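Local coordinates for putative cytoplasmic protein (Salmonella typhimurium LT2, PDB 2Q02), which is of uncertain function but binds zinc inside a TIM barrel related to xylose isomerase, consistent with a metal-dependent isomerase activity, at residues N12-P17 against N40-G45; R124-F129 against G162-V167; L169-H174 against G194-S199. One frame throughout, in Å; residues are numbered along the deposited sequence.

Interaction 1 of 3, residues N12-P17 against N40-G45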
loop_
_atom_site.group_PDB
_atom_site.type_symbol
_atom_site.label_atom_id
_atom_site.label_comp_id
_atom_site.label_asym_id
_atom_site.label_seq_id
_atom_site.Cartn_x
_atom_site.Cartn_y
_atom_site.Cartn_z
ATOM N N ASN A 12 2.188 3.306 7.237
ATOM C CA ASN A 12 1.650 1.962 7.207
ATOM C C ASN A 12 2.064 1.206 8.502
ATOM O O ASN A 12 3.222 1.293 8.962
ATOM C CB ASN A 12 2.125 1.242 5.931
ATOM C CG ASN A 12 1.387 -0.057 5.677
ATOM O OD1 ASN A 12 1.395 -0.946 6.526
ATOM N ND2 ASN A 12 0.763 -0.183 4.495
ATOM N N ARG A 13 1.114 0.463 9.076
ATOM C CA ARG A 13 1.355 -0.241 10.335
ATOM C C ARG A 13 2.404 -1.361 10.265
ATOM O O ARG A 13 2.849 -1.830 11.313
ATOM C CB ARG A 13 0.055 -0.796 10.923
ATOM C CG ARG A 13 0.203 -1.210 12.376
ATOM C CD ARG A 13 -1.037 -1.881 12.954
ATOM N NE ARG A 13 -0.820 -2.283 14.357
ATOM C CZ ARG A 13 -1.421 -3.303 14.964
ATOM N NH1 ARG A 13 -2.305 -4.047 14.316
ATOM N NH2 ARG A 13 -1.140 -3.578 16.230
ATOM N N LYS A 14 2.804 -1.793 9.060
ATOM C CA LYS A 14 3.855 -2.823 8.942
ATOM C C LYS A 14 5.192 -2.388 9.544
ATOM O O LYS A 14 6.008 -3.239 9.881
ATOM C CB LYS A 14 4.073 -3.257 7.486
ATOM C CG LYS A 14 4.655 -4.691 7.335
ATOM C CD LYS A 14 3.562 -5.755 7.353
ATOM C CE LYS A 14 4.130 -7.165 7.480
ATOM N NZ LYS A 14 3.308 -8.120 8.331
ATOM N N ILE A 15 5.411 -1.072 9.662
ATOM C CA ILE A 15 6.642 -0.512 10.251
ATOM C C ILE A 15 6.764 -0.770 11.766
ATOM O O ILE A 15 7.852 -0.700 12.327
ATOM C CB ILE A 15 6.758 1.021 9.942
ATOM C CG1 ILE A 15 8.187 1.523 10.090
ATOM C CG2 ILE A 15 5.804 1.855 10.800
ATOM C CD1 ILE A 15 8.399 2.899 9.477
ATOM N N ALA A 16 5.650 -1.095 12.414
ATOM C CA ALA A 16 5.609 -1.214 13.867
ATOM C C ALA A 16 4.949 -2.507 14.337
ATOM O O ALA A 16 3.911 -2.457 15.021
ATOM C CB ALA A 16 4.880 -0.014 14.460
ATOM N N PRO A 17 5.564 -3.662 14.019
ATOM C CA PRO A 17 4.979 -4.964 14.379
ATOM C C PRO A 17 4.817 -5.173 15.895
ATOM O O PRO A 17 3.922 -5.908 16.321
ATOM C CB PRO A 17 5.985 -5.977 13.812
ATOM C CG PRO A 17 7.279 -5.228 13.744
ATOM C CD PRO A 17 6.857 -3.823 13.334
ATOM N N ASN A 40 -4.357 -6.797 7.903
ATOM C CA ASN A 40 -4.821 -8.097 8.427
ATOM C C ASN A 40 -3.691 -9.141 8.585
ATOM O O ASN A 40 -3.959 -10.284 8.942
ATOM C CB ASN A 40 -5.955 -8.684 7.576
ATOM C CG ASN A 40 -5.471 -9.204 6.251
ATOM O OD1 ASN A 40 -4.380 -8.844 5.801
ATOM N ND2 ASN A 40 -6.277 -10.057 5.608
ATOM N N ASP A 41 -2.435 -8.736 8.347
ATOM C CA ASP A 41 -1.304 -9.674 8.417
ATOM C C ASP A 41 -0.266 -9.289 9.484
ATOM O O ASP A 41 0.921 -9.622 9.373
ATOM C CB ASP A 41 -0.638 -9.848 7.052
ATOM C CG ASP A 41 -0.103 -8.567 6.489
ATOM O OD1 ASP A 41 -0.078 -7.550 7.204
ATOM O OD2 ASP A 41 0.300 -8.602 5.315
HETATM N N MSE A 42 -0.726 -8.616 10.531
HETATM C CA MSE A 42 0.108 -8.346 11.686
HETATM C C MSE A 42 0.186 -9.600 12.521
HETATM O O MSE A 42 -0.526 -10.568 12.236
HETATM C CB MSE A 42 -0.505 -7.218 12.493
HETATM C CG MSE A 42 -0.812 -5.992 11.646
HETATM SE SE MSE A 42 0.763 -4.989 11.048
HETATM C CE MSE A 42 1.745 -6.158 10.105
ATOM N N PRO A 43 1.068 -9.612 13.546
ATOM C CA PRO A 43 1.134 -10.795 14.426
ATOM C C PRO A 43 -0.216 -11.255 14.993
ATOM O O PRO A 43 -0.443 -12.449 15.109
ATOM C CB PRO A 43 2.076 -10.342 15.555
ATOM C CG PRO A 43 2.958 -9.359 14.919
ATOM C CD PRO A 43 2.082 -8.607 13.927
ATOM N N SER A 44 -1.100 -10.314 15.322
ATOM C CA SER A 44 -2.429 -10.652 15.852
ATOM C C SER A 44 -3.285 -11.448 14.848
ATOM O O SER A 44 -4.146 -12.235 15.248
ATOM C CB SER A 44 -3.199 -9.389 16.236
ATOM O OG SER A 44 -3.588 -8.656 15.069
ATOM N N GLY A 45 -3.066 -11.223 13.552
ATOM C CA GLY A 45 -3.933 -11.775 12.509
ATOM C C GLY A 45 -5.257 -11.045 12.347
ATOM O O GLY A 45 -6.091 -11.439 11.551
#
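Met42, present as selenomethionine, reaches between the side chains of Arg13 and Lys14 and joins the loops that follow strands 9-12 and 35-39. Both loops lie at the C-terminal ends of neighbouring TIM-barrel strands, where active sites of this fold are found, and the Lys14 side chain is about 5 Å from that of the zinc ligand Glu245. Met42 CG lies anti to the carbonyl carbon, and bends at chi2 (-71°) and chi3 (59°) fold SE and then CE back toward the short 3-10 turn at 13-15. The Arg13 chain, extended from CG to NE, runs obliquely past it: Arg13 CG lies 4.0 Å from Met42 SE, and Arg13 NH1 lies 3.6 Å from Met42 CG. On the other flank Lys14, bent at chi2 and chi4, also crosses Met42 at a slant; its CD and NZ both come close to the methyl CE, at short distances that are doubtful in detail. Lys14 meets Asp41 at roughly a right angle. Its NZ makes a long salt bridge of 3.6 Å to Asp41 OD1 and lies 3.0 Å from Asp41 O. Within 12-17, Lys14 N donates to Asn12 OD1 (3.0 Å, N-H...O 170°) on a lone pair in the carbonyl plane, an Asx turn at the end of strand 9-12. Pro43 CG rests 3.8 Å from Pro17 O. Outside partners are Asp49 OD2, salt-bridged to Arg13 NH2, and Arg39, whose NE salt-bridges Asp41 OD1. The chemistry implies a contact held chiefly by packing of selenomethionine against the Lys14 stem and the Arg13 chain and guanidinium, the Lys14-Asp41 attraction probably adding modestly.

Interaction 2 of 3, residues R124-F129 against G162-V167. With ZN (zinc ion), chain F.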
loop_
_atom_site.group_PDB
_atom_site.type_symbol
_atom_site.label_atom_id
_atom_site.label_comp_id
_atom_site.label_asym_id
_atom_site.label_seq_id
_atom_site.Cartn_x
_atom_site.Cartn_y
_atom_site.Cartn_z
ATOM N N ARG A 124 -17.068 -7.443 -10.384
ATOM C CA ARG A 124 -17.759 -8.032 -9.233
ATOM C C ARG A 124 -17.370 -7.356 -7.916
ATOM O O ARG A 124 -18.216 -7.078 -7.062
ATOM C CB ARG A 124 -17.449 -9.533 -9.126
ATOM C CG ARG A 124 -18.131 -10.176 -7.904
ATOM C CD ARG A 124 -18.139 -11.698 -7.932
ATOM N NE ARG A 124 -19.002 -12.218 -6.870
ATOM C CZ ARG A 124 -18.969 -13.464 -6.389
ATOM N NH1 ARG A 124 -18.081 -14.356 -6.844
ATOM N NH2 ARG A 124 -19.814 -13.815 -5.417
ATOM N N LEU A 125 -16.076 -7.126 -7.741
ATOM C CA LEU A 125 -15.587 -6.464 -6.547
ATOM C C LEU A 125 -15.991 -5.004 -6.503
ATOM O O LEU A 125 -16.171 -4.472 -5.429
ATOM C CB LEU A 125 -14.055 -6.577 -6.416
ATOM C CG LEU A 125 -13.504 -7.967 -6.055
ATOM C CD1 LEU A 125 -12.027 -8.065 -6.372
ATOM C CD2 LEU A 125 -13.750 -8.311 -4.605
ATOM N N SER A 126 -16.125 -4.344 -7.646
ATOM C CA SER A 126 -16.549 -2.939 -7.654
ATOM C C SER A 126 -17.982 -2.813 -7.123
ATOM O O SER A 126 -18.276 -1.996 -6.239
ATOM C CB SER A 126 -16.391 -2.313 -9.036
ATOM O OG SER A 126 -15.003 -2.163 -9.305
ATOM N N ASP A 127 -18.855 -3.670 -7.642
ATOM C CA ASP A 127 -20.234 -3.775 -7.151
ATOM C C ASP A 127 -20.293 -4.090 -5.651
ATOM O O ASP A 127 -21.052 -3.470 -4.908
ATOM C CB ASP A 127 -20.978 -4.861 -7.919
ATOM C CG ASP A 127 -21.210 -4.484 -9.341
ATOM O OD1 ASP A 127 -20.909 -3.315 -9.653
ATOM O OD2 ASP A 127 -21.683 -5.345 -10.139
ATOM N N LEU A 128 -19.496 -5.057 -5.215
ATOM C CA LEU A 128 -19.476 -5.460 -3.811
ATOM C C LEU A 128 -18.972 -4.358 -2.859
ATOM O O LEU A 128 -19.539 -4.134 -1.787
ATOM C CB LEU A 128 -18.597 -6.712 -3.644
ATOM C CG LEU A 128 -18.535 -7.289 -2.223
ATOM C CD1 LEU A 128 -19.903 -7.836 -1.801
ATOM C CD2 LEU A 128 -17.466 -8.339 -2.086
ATOM N N PHE A 129 -17.881 -3.695 -3.258
ATOM C CA PHE A 129 -17.297 -2.582 -2.492
ATOM C C PHE A 129 -18.286 -1.417 -2.335
ATOM O O PHE A 129 -18.347 -0.797 -1.284
ATOM C CB PHE A 129 -16.008 -2.071 -3.164
ATOM C CG PHE A 129 -14.745 -2.838 -2.787
ATOM C CD1 PHE A 129 -14.696 -4.226 -2.841
ATOM C CD2 PHE A 129 -13.585 -2.148 -2.447
ATOM C CE1 PHE A 129 -13.546 -4.904 -2.521
ATOM C CE2 PHE A 129 -12.419 -2.824 -2.134
ATOM C CZ PHE A 129 -12.394 -4.187 -2.162
ATOM N N GLY A 162 -15.074 -0.730 -16.250
ATOM C CA GLY A 162 -15.927 0.417 -15.932
ATOM C C GLY A 162 -15.953 0.717 -14.434
ATOM O O GLY A 162 -16.989 1.128 -13.890
ATOM N N SER A 163 -14.811 0.513 -13.773
ATOM C CA SER A 163 -14.720 0.560 -12.320
ATOM C C SER A 163 -14.189 1.898 -11.821
ATOM O O SER A 163 -13.353 2.523 -12.463
ATOM C CB SER A 163 -13.782 -0.549 -11.847
ATOM O OG SER A 163 -13.316 -0.340 -10.514
ATOM N N PRO A 164 -14.638 2.335 -10.644
ATOM C CA PRO A 164 -14.039 3.519 -10.001
ATOM C C PRO A 164 -12.727 3.247 -9.249
ATOM O O PRO A 164 -12.135 4.176 -8.702
ATOM C CB PRO A 164 -15.096 3.906 -8.962
ATOM C CG PRO A 164 -15.687 2.573 -8.558
ATOM C CD PRO A 164 -15.723 1.764 -9.825
ATOM N N PHE A 165 -12.299 1.991 -9.199
ATOM C CA PHE A 165 -11.051 1.620 -8.545
ATOM C C PHE A 165 -9.872 2.362 -9.117
ATOM O O PHE A 165 -9.920 2.862 -10.249
ATOM C CB PHE A 165 -10.761 0.114 -8.663
ATOM C CG PHE A 165 -11.603 -0.772 -7.763
ATOM C CD1 PHE A 165 -12.660 -0.267 -6.996
ATOM C CD2 PHE A 165 -11.344 -2.135 -7.713
ATOM C CE1 PHE A 165 -13.426 -1.106 -6.193
ATOM C CE2 PHE A 165 -12.093 -2.975 -6.906
ATOM C CZ PHE A 165 -13.131 -2.464 -6.133
ATOM N N LYS A 166 -8.816 2.456 -8.299
ATOM C CA LYS A 166 -7.564 3.078 -8.707
ATOM C C LYS A 166 -6.378 2.148 -8.439
ATOM O O LYS A 166 -6.479 1.165 -7.718
ATOM C CB LYS A 166 -7.361 4.400 -7.974
ATOM C CG LYS A 166 -8.206 5.566 -8.493
ATOM C CD LYS A 166 -8.100 6.761 -7.556
ATOM C CE LYS A 166 -8.326 8.088 -8.258
ATOM N NZ LYS A 166 -9.745 8.532 -8.299
ATOM N N VAL A 167 -5.236 2.483 -9.008
ATOM C CA VAL A 167 -4.053 1.676 -8.845
ATOM C C VAL A 167 -3.233 2.175 -7.658
ATOM O O VAL A 167 -3.115 3.389 -7.430
ATOM C CB VAL A 167 -3.191 1.676 -10.159
ATOM C CG1 VAL A 167 -1.737 1.311 -9.890
ATOM C CG2 VAL A 167 -3.801 0.736 -11.185
HETATM ZN ZN ZN F . -21.590 -5.077 -12.190
#
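Ser126 and Ser163 meet hydroxyl to hydroxyl, joining helix 115-130 to the loop that leads into strand 166-170 on the outer layer of the barrel. Ser163 OG donates to Ser126 OG at 2.8 Å. The torsions bring the two together: Ser163 OG is anti to its own backbone N (chi1 162°), whereas Ser126 OG is anti to its carbonyl carbon. Ser163 OG also accepts from Phe165 N at 2.9 Å, closing an ST turn, and Ser126 OG is bonded in turn to Ile122 O one helical turn earlier. Phe165, whose N-H closes this turn, lies against the helix. In both Phe165 (chi1 -75°) and Phe129, CG is anti to the carbonyl carbon. Ser126 OG sits 3.5 Å above the Phe165 ring plane, over its centre, and Leu125 CB lies 4.1 Å from Phe165 CE2. Phe165 CZ stands 3.7 Å above the plane of the Phe129 ring, offset toward its rim; with centroids 5.0 Å apart and planes at 57°, the pair is oblique. Leu102 and Leu104 of strand 101-104 touch Phe129. Asp127 OD2 binds a separate zinc ion at 2.1 Å, apart from the Glu139/Asp170/His197/Glu245 site. Chemically, the hydroxyls form a directed chain from Phe165 N through Ser163 and Ser126; the Ser126 hydroxyl is directed to the helix carbonyl, so its place over the Phe165 face is a van der Waals contact and not an O-H...pi bond.

Interaction 3 of 3, residues L169-H174 against G194-S199. With ZN (zinc ion), chain E.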
loop_
_atom_site.group_PDB
_atom_site.type_symbol
_atom_site.label_atom_id
_atom_site.label_comp_id
_atom_site.label_asym_id
_atom_site.label_seq_id
_atom_site.Cartn_x
_atom_site.Cartn_y
_atom_site.Cartn_z
ATOM N N LEU A 169 0.415 2.324 -6.514
ATOM C CA LEU A 169 1.754 2.242 -7.040
ATOM C C LEU A 169 2.733 2.015 -5.873
ATOM O O LEU A 169 2.904 2.861 -5.000
ATOM C CB LEU A 169 2.079 3.523 -7.822
ATOM C CG LEU A 169 3.221 3.494 -8.842
ATOM C CD1 LEU A 169 3.300 4.868 -9.475
ATOM C CD2 LEU A 169 4.573 3.103 -8.238
ATOM N N ASP A 170 3.374 0.869 -5.873
ATOM C CA ASP A 170 4.350 0.537 -4.860
ATOM C C ASP A 170 5.769 0.564 -5.486
ATOM O O ASP A 170 6.046 -0.169 -6.444
ATOM C CB ASP A 170 3.975 -0.831 -4.336
ATOM C CG ASP A 170 4.774 -1.236 -3.166
ATOM O OD1 ASP A 170 6.011 -1.178 -3.271
ATOM O OD2 ASP A 170 4.159 -1.625 -2.158
ATOM N N THR A 171 6.654 1.426 -4.978
ATOM C CA THR A 171 7.958 1.648 -5.629
ATOM C C THR A 171 8.810 0.372 -5.729
ATOM O O THR A 171 9.576 0.220 -6.673
ATOM C CB THR A 171 8.800 2.701 -4.921
ATOM O OG1 THR A 171 8.974 2.316 -3.552
ATOM C CG2 THR A 171 8.146 4.083 -5.021
ATOM N N PHE A 172 8.674 -0.527 -4.762
ATOM C CA PHE A 172 9.335 -1.822 -4.816
ATOM C C PHE A 172 8.809 -2.662 -5.975
ATOM O O PHE A 172 9.589 -3.292 -6.720
ATOM C CB PHE A 172 9.121 -2.576 -3.506
ATOM C CG PHE A 172 9.562 -4.016 -3.538
ATOM C CD1 PHE A 172 8.683 -5.021 -3.914
ATOM C CD2 PHE A 172 10.850 -4.374 -3.133
ATOM C CE1 PHE A 172 9.098 -6.372 -3.906
ATOM C CE2 PHE A 172 11.264 -5.711 -3.113
ATOM C CZ PHE A 172 10.389 -6.710 -3.492
ATOM N N HIS A 173 7.488 -2.692 -6.105
ATOM C CA HIS A 173 6.868 -3.508 -7.147
ATOM C C HIS A 173 7.125 -2.934 -8.538
ATOM O O HIS A 173 7.318 -3.696 -9.484
ATOM C CB HIS A 173 5.392 -3.794 -6.850
ATOM C CG HIS A 173 5.207 -4.669 -5.651
ATOM N ND1 HIS A 173 5.679 -5.967 -5.602
ATOM C CD2 HIS A 173 4.651 -4.424 -4.440
ATOM C CE1 HIS A 173 5.398 -6.490 -4.417
ATOM N NE2 HIS A 173 4.768 -5.578 -3.698
ATOM N N HIS A 174 7.176 -1.610 -8.645
ATOM C CA HIS A 174 7.641 -0.961 -9.865
ATOM C C HIS A 174 9.088 -1.376 -10.195
ATOM O O HIS A 174 9.436 -1.678 -11.352
ATOM C CB HIS A 174 7.565 0.572 -9.717
ATOM C CG HIS A 174 8.113 1.339 -10.888
ATOM N ND1 HIS A 174 7.328 1.758 -11.942
ATOM C CD2 HIS A 174 9.368 1.780 -11.158
ATOM C CE1 HIS A 174 8.078 2.399 -12.820
ATOM N NE2 HIS A 174 9.321 2.425 -12.369
ATOM N N GLY A 194 -4.150 5.877 -6.948
ATOM C CA GLY A 194 -4.858 6.274 -5.723
ATOM C C GLY A 194 -3.993 6.387 -4.480
ATOM O O GLY A 194 -4.380 7.030 -3.498
ATOM N N LEU A 195 -2.840 5.725 -4.510
ATOM C CA LEU A 195 -1.913 5.752 -3.391
ATOM C C LEU A 195 -0.549 5.298 -3.852
ATOM O O LEU A 195 -0.438 4.589 -4.852
ATOM C CB LEU A 195 -2.422 4.833 -2.310
ATOM C CG LEU A 195 -1.626 4.666 -1.034
ATOM C CD1 LEU A 195 -1.595 5.947 -0.301
ATOM C CD2 LEU A 195 -2.274 3.572 -0.172
ATOM N N VAL A 196 0.486 5.724 -3.134
ATOM C CA VAL A 196 1.851 5.264 -3.406
ATOM C C VAL A 196 2.460 4.687 -2.133
ATOM O O VAL A 196 2.315 5.274 -1.056
ATOM C CB VAL A 196 2.757 6.390 -3.974
ATOM C CG1 VAL A 196 4.161 5.895 -4.179
ATOM C CG2 VAL A 196 2.178 6.929 -5.297
ATOM N N HIS A 197 3.094 3.516 -2.277
ATOM C CA HIS A 197 3.775 2.823 -1.199
ATOM C C HIS A 197 5.289 2.951 -1.421
ATOM O O HIS A 197 5.807 2.570 -2.488
ATOM C CB HIS A 197 3.407 1.334 -1.153
ATOM C CG HIS A 197 2.140 1.025 -0.414
ATOM N ND1 HIS A 197 1.637 -0.250 -0.324
ATOM C CD2 HIS A 197 1.266 1.819 0.249
ATOM C CE1 HIS A 197 0.514 -0.235 0.373
ATOM N NE2 HIS A 197 0.264 1.010 0.730
ATOM N N LEU A 198 5.981 3.486 -0.410
ATOM C CA LEU A 198 7.403 3.743 -0.459
ATOM C C LEU A 198 8.087 2.821 0.548
ATOM O O LEU A 198 7.541 2.493 1.623
ATOM C CB LEU A 198 7.725 5.204 -0.114
ATOM C CG LEU A 198 7.097 6.365 -0.903
ATOM C CD1 LEU A 198 7.461 7.729 -0.260
ATOM C CD2 LEU A 198 7.521 6.323 -2.351
ATOM N N SER A 199 9.275 2.377 0.146
ATOM C CA SER A 199 10.183 1.626 0.990
ATOM C C SER A 199 11.474 1.562 0.211
ATOM O O SER A 199 11.472 1.716 -1.018
ATOM C CB SER A 199 9.664 0.222 1.319
ATOM O OG SER A 199 9.997 -0.715 0.329
HETATM ZN ZN ZN E . 2.544 -2.016 -1.135
#
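Strands 166-170 and 193-198 run parallel, the segments 169-172 and 195-199 pointing 10° apart, with Leu169 opposite Val196 and Asp170 opposite His197. They are neighbouring strands of the TIM barrel, tied by Leu169 N to Leu195 O (2.9 Å), His197 N to Leu169 O (2.8 Å) and Thr171 N to His197 O (2.9 Å). Leu169 and Val196 share one sheet face, while Asp170 and His197 share the other, where they hold the same zinc ion. Asp170 OD2 binds the metal at 2.0 Å and His197 ND1 at 2.1 Å; Glu139 and Glu245 complete the set of protein ligands. With CG anti to the backbone N (chi1 -172°), the Asp170 carboxylate stands beside His197 CB. Carboxylate and imidazole planes are 81° apart, and Asp170 OD2 lies at the edge of the ring, near its plane, 3.4 Å from His197 ND1: two metal ligands side by side, not a hydrogen bond. The other oxygen, OD1, weakly caps the helix starting at Thr171 by accepting from Phe172 N. Outside the pair, Arg215 NH2 donates to Asp170 OD2. Thr171 CG2 packs 3.5 Å from Leu198 CD2, and its OG1 bonds to Asn226. On the imidazole edge away from the metal, His197 NE2 is hydrogen-bonded to Glu37 OE2.

Overall arrangement
All three contacts belong to one TIM barrel, but they sit at different distances from its zinc centre. Interaction 3 supplies two of the four protein ligands. The centre of interaction 1 is about 18 Å from that of interaction 3, yet its loops lie near the same site: the Lys14 side chain is about 9 Å from that zinc ion, and Asn12 ND2 packs 4.0 Å from His197 NE2. Interaction 2 is peripheral, although the Phe165 side chain comes about 10 Å from that of Glu139; its centre is about 20 Å from that of interaction 3. Strand 166-170 links those two, with a probable hydrogen bond between Val167 O and Gly194 N (2.7 Å). Interactions 1 and 2 do not touch, their nearest atoms being about 11 Å apart.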